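Local coordinates for nucleoside hydrolase, putative (Trypanosoma brucei, PDB 3FZ0), which is a calcium-binding member of the nucleoside hydrolase family, with an alpha/beta fold around a mixed central sheet and four subunits in its assembly, at residues B[61-66]-B[99-104]; B[92-97]-B[246-251]; B[176-181]-B[311-316]; B[186-191]-B[306-311]. The protein carries 2 engineered substitutions. One frame throughout, in Å; residues are numbered along the deposited sequence.

Contact 1. Residues B[61-66]-B[99-104]; sequences DADIPF and SQRVAL. Engineered in segment 99-104: Gln100 (natural residue Lys).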
loop_
_atom_site.group_PDB
_atom_site.type_symbol
_atom_site.label_atom_id
_atom_site.label_comp_id
_atom_site.label_asym_id
_atom_site.label_seq_id
_atom_site.Cartn_x
_atom_site.Cartn_y
_atom_site.Cartn_z
ATOM N N ASP B 61 -35.392 -13.454 29.466
ATOM C CA ASP B 61 -36.734 -13.191 28.984
ATOM C C ASP B 61 -36.940 -11.809 28.440
ATOM O O ASP B 61 -38.005 -11.253 28.611
ATOM C CB ASP B 61 -37.715 -13.368 30.109
ATOM C CG ASP B 61 -38.620 -14.487 29.870
ATOM O OD1 ASP B 61 -39.478 -14.378 28.946
ATOM O OD2 ASP B 61 -38.454 -15.476 30.615
ATOM N N ALA B 62 -35.922 -11.241 27.813
ATOM C CA ALA B 62 -35.984 -9.845 27.376
ATOM C C ALA B 62 -36.582 -9.741 25.983
ATOM O O ALA B 62 -36.241 -10.538 25.095
ATOM C CB ALA B 62 -34.596 -9.222 27.400
ATOM N N ASP B 63 -37.454 -8.754 25.787
ATOM C CA ASP B 63 -38.016 -8.503 24.462
ATOM C C ASP B 63 -37.254 -7.447 23.649
ATOM O O ASP B 63 -37.814 -6.813 22.766
ATOM C CB ASP B 63 -39.519 -8.219 24.550
ATOM C CG ASP B 63 -40.299 -9.416 25.132
ATOM O OD1 ASP B 63 -39.944 -10.581 24.791
ATOM O OD2 ASP B 63 -41.246 -9.212 25.947
ATOM N N ILE B 64 -35.966 -7.293 23.911
ATOM C CA ILE B 64 -35.087 -6.427 23.104
ATOM C C ILE B 64 -35.017 -6.885 21.629
ATOM O O ILE B 64 -34.708 -8.037 21.369
ATOM C CB ILE B 64 -33.664 -6.438 23.691
ATOM C CG1 ILE B 64 -33.703 -5.999 25.164
ATOM C CG2 ILE B 64 -32.728 -5.562 22.898
ATOM C CD1 ILE B 64 -32.360 -6.183 25.868
ATOM N N PRO B 65 -35.282 -5.989 20.669
ATOM C CA PRO B 65 -35.205 -6.431 19.283
ATOM C C PRO B 65 -33.767 -6.547 18.779
ATOM O O PRO B 65 -32.903 -5.745 19.182
ATOM C CB PRO B 65 -35.981 -5.344 18.518
ATOM C CG PRO B 65 -35.920 -4.147 19.367
ATOM C CD PRO B 65 -35.644 -4.569 20.787
ATOM N N PHE B 66 -33.507 -7.547 17.927
ATOM C CA PHE B 66 -32.178 -7.736 17.337
ATOM C C PHE B 66 -32.220 -7.929 15.810
ATOM O O PHE B 66 -33.221 -8.414 15.254
ATOM C CB PHE B 66 -31.336 -8.799 18.063
ATOM C CG PHE B 66 -32.020 -10.147 18.222
ATOM C CD1 PHE B 66 -31.559 -11.248 17.520
ATOM C CD2 PHE B 66 -33.088 -10.315 19.106
ATOM C CE1 PHE B 66 -32.155 -12.474 17.673
ATOM C CE2 PHE B 66 -33.698 -11.547 19.258
ATOM C CZ PHE B 66 -33.244 -12.628 18.551
ATOM N N SER B 99 -33.517 -20.711 20.283
ATOM C CA SER B 99 -34.420 -19.636 20.647
ATOM C C SER B 99 -35.523 -19.444 19.602
ATOM O O SER B 99 -35.259 -19.434 18.382
ATOM C CB SER B 99 -33.616 -18.338 20.765
ATOM O OG SER B 99 -34.437 -17.241 21.090
ATOM N N GLN B 100 -36.745 -19.235 20.082
ATOM C CA GLN B 100 -37.884 -18.921 19.215
ATOM C C GLN B 100 -37.933 -17.420 18.890
ATOM O O GLN B 100 -38.712 -16.977 18.049
ATOM C CB GLN B 100 -39.182 -19.383 19.873
ATOM C CG GLN B 100 -39.164 -20.861 20.286
ATOM C CD GLN B 100 -39.449 -21.778 19.105
ATOM O OE1 GLN B 100 -40.601 -21.925 18.674
ATOM N NE2 GLN B 100 -38.404 -22.390 18.565
ATOM N N ARG B 101 -37.073 -16.643 19.538
ATOM C CA ARG B 101 -37.034 -15.211 19.334
ATOM C C ARG B 101 -36.521 -14.823 17.933
ATOM O O ARG B 101 -36.959 -13.806 17.364
ATOM C CB ARG B 101 -36.205 -14.549 20.434
ATOM C CG ARG B 101 -36.963 -14.373 21.725
ATOM C CD ARG B 101 -36.133 -13.807 22.843
ATOM N NE ARG B 101 -36.542 -14.460 24.069
ATOM C CZ ARG B 101 -37.429 -13.984 24.935
ATOM N NH1 ARG B 101 -37.979 -12.803 24.749
ATOM N NH2 ARG B 101 -37.749 -14.690 25.996
ATOM N N VAL B 102 -35.624 -15.639 17.374
ATOM C CA VAL B 102 -34.958 -15.313 16.105
ATOM C C VAL B 102 -35.957 -15.041 14.979
ATOM O O VAL B 102 -35.896 -13.974 14.365
ATOM C CB VAL B 102 -33.912 -16.387 15.667
ATOM C CG1 VAL B 102 -33.351 -16.065 14.301
ATOM C CG2 VAL B 102 -32.793 -16.496 16.667
ATOM N N ALA B 103 -36.871 -15.985 14.732
ATOM C CA ALA B 103 -37.874 -15.873 13.640
ATOM C C ALA B 103 -38.827 -14.692 13.780
ATOM O O ALA B 103 -39.356 -14.213 12.784
ATOM C CB ALA B 103 -38.693 -17.176 13.487
ATOM N N LEU B 104 -39.047 -14.246 15.014
ATOM C CA LEU B 104 -39.942 -13.125 15.291
ATOM C C LEU B 104 -39.342 -11.781 14.923
ATOM O O LEU B 104 -40.076 -10.819 14.834
ATOM C CB LEU B 104 -40.296 -13.049 16.777
ATOM C CG LEU B 104 -41.021 -14.152 17.532
ATOM C CD1 LEU B 104 -41.175 -13.765 19.051
ATOM C CD2 LEU B 104 -42.352 -14.438 16.873
#
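Arg101 carries this contact, and its side chain reads well from root to tip. CB rests against the far end of the Phe66 ring, 4.0 Å from Phe66 CZ. CG stands anti to the carbonyl carbon, beside the backbone N (chi1 -80°), and the chain runs straight through chi2. Arg101 CD passes the carbonyl of Ala62, 4.0 Å from Ala62 O, and the bend at chi3 (-143°) then turns NE toward Asp58 on helix 46-60, its salt-bridge partner and the strongest polar partner of this side chain. At the tip, NH1 meets Asp63 OD1 in a salt bridge of 3.0 Å, while NH2 makes a weaker, longer one to Asp61 OD1 at 3.4 Å. One oxygen of each aspartate, OD1 in both, sits at the guanidinium edge, but the Asp61 carboxylate plane is turned 89° from that of the guanidinium. Ala62 O also lies near Arg101 NH1, at 2.9 Å, too poorly angled for a hydrogen bond. With three aspartates around it, the guanidinium very probably keeps its charge and is held in rotation. Below these charges, Phe66 CE1 touches Val102 CG2 at 4.2 Å, and the same ring packs on Met50, Ile53 and Leu57 of helix 46-60. Ser99 OG accepts from Arg101 N at 3.1 Å, capping the short helix 101-104. Asp61, with positive phi, closes helix 46-60 in a Schellman motif, so a salt-bridge network here ties a helix C-terminus and the loop into strand 66-68 to the start of another helix, on the outer edge of the alpha/beta fold.

Contact 2. Residues B[92-97]-B[246-251]; sequences GDAGFP and IEKLFQ
The Phe96 ring is the flat group that matters most here. Over one face, displaced toward the rim, sits Ala94 CB from its own loop, 3.7 Å above the plane; Leu249 N comes up at the ring edge, 4.1 Å from Phe96 CZ. Phe245, one turn back on helix 241-249, stacks with the same ring. Lys248 approaches obliquely, its CB 3.8 Å from Phe96 CZ, and its extended chain slides past the phenyl group in the opposite direction, so that Lys248 CD reaches Phe96 CE2 at 3.8 Å. The ammonium goes on to Glu244, leaving the methylenes for the aromatic ring and for Ala94 CB.

The other end of the loop comes closest by backbone. Gly92 CA lies 3.6 Å from Lys248 O and is just as near the carbonyl of Leu249, at the last turn of the helix. There is no room for a beta carbon at this spot, and the positive phi of Gly92 (101°) would press one against the preceding carbonyl as well. Gln251 lays its CG 3.7 Å from Gly92 O, the oxygen that takes a hydrogen bond from Arg252 NE.

The two segments share no polar bond. Adhesion rests on van der Waals packing of methyl, methylene, ring and glycine CA, while the charge of Lys248 is met by Glu244 on its own helix.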
loop_
_atom_site.group_PDB
_atom_site.type_symbol
_atom_site.label_atom_id
_atom_site.label_comp_id
_atom_site.label_asym_id
_atom_site.label_seq_id
_atom_site.Cartn_x
_atom_site.Cartn_y
_atom_site.Cartn_z
ATOM N N GLY B 92 -19.708 -21.475 23.305
ATOM C CA GLY B 92 -19.494 -22.587 24.189
ATOM C C GLY B 92 -19.755 -23.967 23.647
ATOM O O GLY B 92 -19.456 -24.917 24.339
ATOM N N ASP B 93 -20.272 -24.103 22.421
ATOM C CA ASP B 93 -20.865 -25.381 21.940
ATOM C C ASP B 93 -21.598 -26.092 23.085
ATOM O O ASP B 93 -21.358 -27.260 23.376
ATOM C CB ASP B 93 -19.824 -26.304 21.247
ATOM C CG ASP B 93 -19.023 -25.581 20.128
ATOM O OD1 ASP B 93 -19.636 -24.868 19.280
ATOM O OD2 ASP B 93 -17.770 -25.722 20.088
ATOM N N ALA B 94 -22.499 -25.367 23.734
ATOM C CA ALA B 94 -22.971 -25.743 25.068
ATOM C C ALA B 94 -24.292 -26.471 25.119
ATOM O O ALA B 94 -24.679 -26.934 26.187
ATOM C CB ALA B 94 -23.039 -24.511 25.970
ATOM N N GLY B 95 -24.975 -26.570 23.980
ATOM C CA GLY B 95 -26.275 -27.204 23.880
ATOM C C GLY B 95 -27.383 -26.387 24.515
ATOM O O GLY B 95 -28.358 -26.947 24.984
ATOM N N PHE B 96 -27.244 -25.058 24.518
ATOM C CA PHE B 96 -28.376 -24.184 24.866
ATOM C C PHE B 96 -29.610 -24.498 23.995
ATOM O O PHE B 96 -29.479 -24.780 22.788
ATOM C CB PHE B 96 -28.026 -22.718 24.700
ATOM C CG PHE B 96 -26.892 -22.259 25.557
ATOM C CD1 PHE B 96 -25.789 -21.617 24.986
ATOM C CD2 PHE B 96 -26.925 -22.450 26.936
ATOM C CE1 PHE B 96 -24.727 -21.177 25.776
ATOM C CE2 PHE B 96 -25.877 -22.011 27.739
ATOM C CZ PHE B 96 -24.766 -21.373 27.162
ATOM N N PRO B 97 -30.816 -24.436 24.586
ATOM C CA PRO B 97 -31.990 -24.653 23.714
ATOM C C PRO B 97 -32.089 -23.541 22.691
ATOM O O PRO B 97 -31.900 -22.369 23.053
ATOM C CB PRO B 97 -33.179 -24.581 24.675
ATOM C CG PRO B 97 -32.581 -24.820 26.044
ATOM C CD PRO B 97 -31.203 -24.182 25.984
ATOM N N ILE B 246 -22.960 -18.677 32.272
ATOM C CA ILE B 246 -21.587 -18.219 32.120
ATOM C C ILE B 246 -20.624 -19.402 32.138
ATOM O O ILE B 246 -19.764 -19.488 31.280
ATOM C CB ILE B 246 -21.189 -17.081 33.141
ATOM C CG1 ILE B 246 -22.063 -15.827 32.898
ATOM C CG2 ILE B 246 -19.639 -16.761 33.081
ATOM C CD1 ILE B 246 -21.879 -14.727 33.918
ATOM N N GLU B 247 -20.805 -20.349 33.049
ATOM C CA GLU B 247 -19.943 -21.547 33.042
ATOM C C GLU B 247 -19.976 -22.290 31.702
ATOM O O GLU B 247 -18.925 -22.726 31.215
ATOM C CB GLU B 247 -20.213 -22.513 34.213
ATOM C CG GLU B 247 -19.126 -23.536 34.404
ATOM C CD GLU B 247 -19.424 -24.587 35.480
ATOM O OE1 GLU B 247 -18.488 -25.306 35.852
ATOM O OE2 GLU B 247 -20.580 -24.717 35.962
ATOM N N LYS B 248 -21.160 -22.424 31.113
ATOM C CA LYS B 248 -21.303 -23.136 29.848
ATOM C C LYS B 248 -20.732 -22.340 28.672
ATOM O O LYS B 248 -20.127 -22.903 27.759
ATOM C CB LYS B 248 -22.772 -23.479 29.592
ATOM C CG LYS B 248 -23.318 -24.683 30.369
ATOM C CD LYS B 248 -24.805 -24.778 30.088
ATOM C CE LYS B 248 -25.495 -25.787 30.931
ATOM N NZ LYS B 248 -26.929 -25.775 30.570
ATOM N N LEU B 249 -20.940 -21.025 28.705
ATOM C CA LEU B 249 -20.455 -20.119 27.665
ATOM C C LEU B 249 -18.937 -20.095 27.528
ATOM O O LEU B 249 -18.426 -20.001 26.422
ATOM C CB LEU B 249 -20.938 -18.721 27.976
ATOM C CG LEU B 249 -20.625 -17.624 27.000
ATOM C CD1 LEU B 249 -21.412 -17.779 25.682
ATOM C CD2 LEU B 249 -20.941 -16.327 27.701
ATOM N N PHE B 250 -18.233 -20.214 28.656
ATOM C CA PHE B 250 -16.776 -20.066 28.719
ATOM C C PHE B 250 -16.040 -21.409 28.750
ATOM O O PHE B 250 -14.818 -21.436 28.831
ATOM C CB PHE B 250 -16.376 -19.219 29.955
ATOM C CG PHE B 250 -16.257 -17.745 29.679
ATOM C CD1 PHE B 250 -17.318 -17.032 29.143
ATOM C CD2 PHE B 250 -15.057 -17.077 29.951
ATOM C CE1 PHE B 250 -17.208 -15.679 28.877
ATOM C CE2 PHE B 250 -14.912 -15.713 29.674
ATOM C CZ PHE B 250 -16.010 -15.002 29.138
ATOM N N GLN B 251 -16.774 -22.517 28.690
ATOM C CA GLN B 251 -16.158 -23.847 28.907
ATOM C C GLN B 251 -15.053 -24.193 27.903
ATOM O O GLN B 251 -14.033 -24.779 28.277
ATOM C CB GLN B 251 -17.201 -24.980 29.022
ATOM C CG GLN B 251 -17.984 -25.321 27.743
ATOM C CD GLN B 251 -19.085 -26.359 27.970
ATOM O OE1 GLN B 251 -20.273 -26.081 27.812
ATOM N NE2 GLN B 251 -18.686 -27.562 28.354
#

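Contact 3. Residues B[176-181]-B[311-316]; sequences NMAAEF and RETRGA
A type II beta turn, Thr313 to Ala316, meets an Asx turn at Asn176: two loop motifs pressed together beside the central sheet, where the link between strands 296-306 and 317-319 passes the loop leading into helix 181-185. Asn176 holds both. Its CG lies between backbone N and carbonyl carbon, the crowded position (chi1 60°), which brings OD1 back over its own chain to accept from Ala178 N at 2.9 Å and from Ala179 N at 2.7 Å. Both donors lie in the carbonyl plane. The other end of the amide points across, where ND2 donates to Arg314 O at 3.1 Å along a fairly straight N-H line (158°), almost in the amide plane. With OD1 and ND2 both engaged, the rotation of the amide is fixed.

Small side chains pack beside it. Ala178 CB touches Ala316 CB at 4.1 Å and also approaches the methyl CG2 of Thr313. Thr313 also reaches the second subunit, where its hydroxyl is hydrogen-bonded to the hydroxyl of Thr313 of that subunit. One water joins Met177 N to Glu312 O and another joins Glu180 N to Gly315 O, so the two backbones are stitched at both ends of the contact. Gly315, with positive phi as the turn requires, lies so close that Ala179 CB sits 3.3 Å from Gly315 C.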
loop_
_atom_site.group_PDB
_atom_site.type_symbol
_atom_site.label_atom_id
_atom_site.label_comp_id
_atom_site.label_asym_id
_atom_site.label_seq_id
_atom_site.Cartn_x
_atom_site.Cartn_y
_atom_site.Cartn_z
ATOM N N ASN B 176 -2.993 -9.660 12.924
ATOM C CA ASN B 176 -1.634 -9.741 12.340
ATOM C C ASN B 176 -0.653 -9.110 13.335
ATOM O O ASN B 176 -1.040 -8.830 14.478
ATOM C CB ASN B 176 -1.534 -9.130 10.940
ATOM C CG ASN B 176 -1.903 -7.641 10.919
ATOM O OD1 ASN B 176 -1.639 -6.894 11.895
ATOM N ND2 ASN B 176 -2.543 -7.206 9.821
ATOM N N MET B 177 0.605 -8.926 12.948
ATOM C CA MET B 177 1.612 -8.402 13.894
ATOM C C MET B 177 1.235 -7.034 14.508
ATOM O O MET B 177 1.668 -6.720 15.616
ATOM C CB MET B 177 3.012 -8.338 13.266
ATOM C CG MET B 177 3.599 -9.704 12.935
ATOM S SD MET B 177 5.004 -9.649 11.786
ATOM C CE MET B 177 6.298 -9.289 12.907
ATOM N N ALA B 178 0.429 -6.234 13.801
ATOM C CA ALA B 178 0.185 -4.867 14.227
ATOM C C ALA B 178 -1.261 -4.580 14.618
ATOM O O ALA B 178 -1.523 -3.647 15.406
ATOM C CB ALA B 178 0.600 -3.937 13.165
ATOM N N ALA B 179 -2.195 -5.373 14.068
ATOM C CA ALA B 179 -3.626 -5.015 14.119
ATOM C C ALA B 179 -4.432 -5.952 14.994
ATOM O O ALA B 179 -4.236 -7.177 14.944
ATOM C CB ALA B 179 -4.247 -4.952 12.687
ATOM N N GLU B 180 -5.348 -5.352 15.768
ATOM C CA GLU B 180 -6.339 -6.065 16.562
ATOM C C GLU B 180 -7.449 -6.635 15.636
ATOM O O GLU B 180 -7.821 -6.021 14.620
ATOM C CB GLU B 180 -6.890 -5.085 17.622
ATOM C CG GLU B 180 -8.013 -5.573 18.565
ATOM C CD GLU B 180 -9.355 -5.611 17.893
ATOM O OE1 GLU B 180 -9.664 -4.703 17.103
ATOM O OE2 GLU B 180 -10.104 -6.562 18.130
ATOM N N PHE B 181 -7.995 -7.792 15.996
ATOM C CA PHE B 181 -9.079 -8.451 15.227
ATOM C C PHE B 181 -10.178 -7.567 14.587
ATOM O O PHE B 181 -10.369 -7.614 13.378
ATOM C CB PHE B 181 -9.730 -9.577 16.056
ATOM C CG PHE B 181 -10.755 -10.379 15.293
ATOM C CD1 PHE B 181 -10.356 -11.329 14.355
ATOM C CD2 PHE B 181 -12.125 -10.171 15.504
ATOM C CE1 PHE B 181 -11.305 -12.069 13.622
ATOM C CE2 PHE B 181 -13.092 -10.911 14.781
ATOM C CZ PHE B 181 -12.679 -11.868 13.842
ATOM N N ARG B 311 1.056 -3.911 3.913
ATOM C CA ARG B 311 1.087 -5.351 3.711
ATOM C C ARG B 311 0.997 -6.065 5.056
ATOM O O ARG B 311 0.120 -6.882 5.250
ATOM C CB ARG B 311 2.352 -5.757 2.928
ATOM C CG ARG B 311 2.428 -7.247 2.629
ATOM C CD ARG B 311 3.689 -7.595 1.895
ATOM N NE ARG B 311 3.571 -7.302 0.464
ATOM C CZ ARG B 311 4.459 -7.667 -0.465
ATOM N NH1 ARG B 311 5.558 -8.354 -0.145
ATOM N NH2 ARG B 311 4.248 -7.346 -1.734
ATOM N N GLU B 312 1.907 -5.763 5.982
ATOM C CA GLU B 312 1.873 -6.306 7.355
ATOM C C GLU B 312 1.053 -5.436 8.324
ATOM O O GLU B 312 0.744 -5.860 9.435
ATOM C CB GLU B 312 3.307 -6.466 7.886
ATOM C CG GLU B 312 4.047 -7.705 7.371
ATOM C CD GLU B 312 4.797 -7.488 6.063
ATOM O OE1 GLU B 312 5.162 -6.329 5.753
ATOM O OE2 GLU B 312 5.039 -8.487 5.341
ATOM N N THR B 313 0.729 -4.203 7.923
ATOM C CA THR B 313 0.059 -3.268 8.831
ATOM C C THR B 313 -1.405 -2.901 8.487
ATOM O O THR B 313 -2.001 -2.003 9.127
ATOM C CB THR B 313 0.842 -1.957 8.975
ATOM O OG1 THR B 313 1.130 -1.449 7.674
ATOM C CG2 THR B 313 2.134 -2.171 9.721
ATOM N N ARG B 314 -2.008 -3.584 7.511
ATOM C CA ARG B 314 -3.424 -3.318 7.215
ATOM C C ARG B 314 -4.200 -3.559 8.506
ATOM O O ARG B 314 -3.986 -4.562 9.145
ATOM C CB ARG B 314 -3.931 -4.180 6.045
ATOM C CG ARG B 314 -5.435 -4.413 6.043
ATOM C CD ARG B 314 -5.993 -4.890 4.718
ATOM N NE ARG B 314 -6.643 -3.756 4.140
ATOM C CZ ARG B 314 -7.951 -3.551 3.986
ATOM N NH1 ARG B 314 -8.882 -4.443 4.298
ATOM N NH2 ARG B 314 -8.304 -2.398 3.455
ATOM N N GLY B 315 -5.048 -2.602 8.891
ATOM C CA GLY B 315 -5.830 -2.686 10.134
ATOM C C GLY B 315 -5.153 -2.045 11.342
ATOM O O GLY B 315 -5.772 -1.898 12.377
ATOM N N ALA B 316 -3.879 -1.667 11.221
ATOM C CA ALA B 316 -3.154 -1.042 12.337
ATOM C C ALA B 316 -3.833 0.236 12.764
ATOM O O ALA B 316 -4.407 0.960 11.929
ATOM C CB ALA B 316 -1.652 -0.770 11.992
HETATM O O HOH W 1 1.346 -8.342 10.233
HETATM O O HOH W 2 -5.179 -2.372 15.379
#

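Contact 4. Residues B[186-191]-B[306-311]; sequences DPEAGV and VELHGR
Leu308 supplies the main bump. Its CG stands anti to the carbonyl carbon (chi1 -58°), and CD2 drops into a hollow on the first turn of helix 187-195, walled by Pro187, Glu188 and Val191. At the floor, Leu308 CD2 lies 3.4 Å from both Pro187 C and Glu188 N, so the methyl rests on the peptide link itself. The walls of the hollow are Pro187 CB, 3.6 Å from Leu308 CD2, and Val191 CG2, 3.5 Å from the same methyl. Glu188 borders the hollow from the side: its chain is bent at chi2 (80°), bringing CG and CD obliquely across the leucine methyl while the carboxylate turns to Arg314 in a salt bridge.

Val306 makes the second fit. CG1 leans on Pro187, 3.9 Å from Pro187 CB, and CG2 comes over Gly190, 4.1 Å from Gly190 C, where the helix has no side chain and the strand can lie close. Val191 answers in the reverse sense, pushing CG2 to 3.4 Å from Val306 O and so fitting between Val306 and Leu308. The interlocking is van der Waals packing, methyl groups against one another and against backbone atoms. Asp186 OD1 caps the helix start by accepting from Ala189 N at 2.9 Å, from above the carboxylate plane.

Val75 of the fourth subunit packs on Glu188, Val191 and Leu308, covering the contact at a subunit interface. Within the chain, helix 187-195 thus lies against the end of strand 296-306, next to the link toward strand 317-319 at the sheet's edge.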
loop_
_atom_site.group_PDB
_atom_site.type_symbol
_atom_site.label_atom_id
_atom_site.label_comp_id
_atom_site.label_asym_id
_atom_site.label_seq_id
_atom_site.Cartn_x
_atom_site.Cartn_y
_atom_site.Cartn_z
ATOM N N ASP B 186 -12.222 -5.063 9.492
ATOM C CA ASP B 186 -12.771 -4.060 8.606
ATOM C C ASP B 186 -12.100 -2.739 8.842
ATOM O O ASP B 186 -12.631 -1.901 9.580
ATOM C CB ASP B 186 -14.301 -3.950 8.769
ATOM C CG ASP B 186 -14.930 -3.276 7.612
ATOM O OD1 ASP B 186 -14.184 -2.534 6.964
ATOM O OD2 ASP B 186 -16.142 -3.478 7.324
ATOM N N PRO B 187 -10.929 -2.547 8.216
ATOM C CA PRO B 187 -10.175 -1.308 8.372
ATOM C C PRO B 187 -10.935 -0.132 7.748
ATOM O O PRO B 187 -11.023 0.925 8.371
ATOM C CB PRO B 187 -8.858 -1.613 7.654
ATOM C CG PRO B 187 -8.788 -3.096 7.593
ATOM C CD PRO B 187 -10.203 -3.496 7.353
ATOM N N GLU B 188 -11.500 -0.323 6.560
ATOM C CA GLU B 188 -12.271 0.742 5.880
ATOM C C GLU B 188 -13.394 1.265 6.799
ATOM O O GLU B 188 -13.580 2.476 6.932
ATOM C CB GLU B 188 -12.855 0.240 4.559
ATOM C CG GLU B 188 -11.884 0.139 3.409
ATOM C CD GLU B 188 -11.007 -1.125 3.438
ATOM O OE1 GLU B 188 -11.103 -1.958 4.355
ATOM O OE2 GLU B 188 -10.227 -1.303 2.502
ATOM N N ALA B 189 -14.109 0.352 7.456
ATOM C CA ALA B 189 -15.158 0.773 8.383
ATOM C C ALA B 189 -14.614 1.649 9.510
ATOM O O ALA B 189 -15.262 2.607 9.903
ATOM C CB ALA B 189 -15.940 -0.424 8.945
ATOM N N GLY B 190 -13.435 1.305 10.024
ATOM C CA GLY B 190 -12.788 2.061 11.086
ATOM C C GLY B 190 -12.402 3.463 10.664
ATOM O O GLY B 190 -12.518 4.414 11.448
ATOM N N VAL B 191 -11.933 3.603 9.431
ATOM C CA VAL B 191 -11.648 4.920 8.871
ATOM C C VAL B 191 -12.918 5.776 8.827
ATOM O O VAL B 191 -12.876 6.951 9.184
ATOM C CB VAL B 191 -11.007 4.821 7.487
ATOM C CG1 VAL B 191 -11.026 6.177 6.798
ATOM C CG2 VAL B 191 -9.607 4.306 7.612
ATOM N N VAL B 306 -7.010 4.450 11.003
ATOM C CA VAL B 306 -6.647 3.056 10.697
ATOM C C VAL B 306 -5.920 2.953 9.331
ATOM O O VAL B 306 -6.363 3.528 8.338
ATOM C CB VAL B 306 -7.911 2.168 10.694
ATOM C CG1 VAL B 306 -7.538 0.692 10.497
ATOM C CG2 VAL B 306 -8.725 2.372 12.000
ATOM N N GLU B 307 -4.780 2.272 9.293
ATOM C CA GLU B 307 -4.057 1.966 8.035
ATOM C C GLU B 307 -4.892 1.069 7.124
ATOM O O GLU B 307 -5.401 0.032 7.564
ATOM C CB GLU B 307 -2.750 1.241 8.351
ATOM C CG GLU B 307 -1.936 0.801 7.108
ATOM C CD GLU B 307 -1.511 1.980 6.207
ATOM O OE1 GLU B 307 -0.834 2.903 6.684
ATOM O OE2 GLU B 307 -1.839 1.992 5.009
ATOM N N LEU B 308 -5.026 1.457 5.859
ATOM C CA LEU B 308 -5.754 0.644 4.903
ATOM C C LEU B 308 -4.864 -0.104 3.914
ATOM O O LEU B 308 -5.310 -1.088 3.313
ATOM C CB LEU B 308 -6.709 1.520 4.099
ATOM C CG LEU B 308 -7.768 2.346 4.837
ATOM C CD1 LEU B 308 -8.580 3.223 3.841
ATOM C CD2 LEU B 308 -8.679 1.460 5.730
ATOM N N HIS B 309 -3.634 0.366 3.714
ATOM C CA HIS B 309 -2.841 -0.068 2.566
ATOM C C HIS B 309 -1.554 -0.867 2.854
ATOM O O HIS B 309 -0.894 -1.313 1.937
ATOM C CB HIS B 309 -2.560 1.149 1.637
ATOM C CG HIS B 309 -3.768 1.997 1.385
ATOM N ND1 HIS B 309 -4.955 1.482 0.897
ATOM C CD2 HIS B 309 -3.986 3.320 1.571
ATOM C CE1 HIS B 309 -5.841 2.449 0.780
ATOM N NE2 HIS B 309 -5.283 3.571 1.191
ATOM N N GLY B 310 -1.182 -1.048 4.103
ATOM C CA GLY B 310 0.051 -1.767 4.373
ATOM C C GLY B 310 -0.077 -3.251 4.083
ATOM O O GLY B 310 -1.171 -3.787 3.991
ATOM N N ARG B 311 1.056 -3.911 3.913
ATOM C CA ARG B 311 1.087 -5.351 3.711
ATOM C C ARG B 311 0.997 -6.065 5.056
ATOM O O ARG B 311 0.120 -6.882 5.250
ATOM C CB ARG B 311 2.352 -5.757 2.928
ATOM C CG ARG B 311 2.428 -7.247 2.629
ATOM C CD ARG B 311 3.689 -7.595 1.895
ATOM N NE ARG B 311 3.571 -7.302 0.464
ATOM C CZ ARG B 311 4.459 -7.667 -0.465
ATOM N NH1 ARG B 311 5.558 -8.354 -0.145
ATOM N NH2 ARG B 311 4.248 -7.346 -1.734
#

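Contacts 3 and 4 are buried neighbours, centres 9 Å apart, sharing Arg311 and linked through Arg314 and Glu188. Both work on the link between strands 296-306 and 317-319 and both meet the second subunit, yet they differ in kind: contact 3 is polar loop stitching, contact 4 apolar interlock. Contacts 1 and 2 are partly buried, 19 Å between centres, and adjoin in sequence through the loop around residues 97 to 99; no other chain touches either. Contact 1 lies across the chain's centre from contact 3. Its ionic network contrasts with contact 2, where ring, methylene and glycine pack on a helix end.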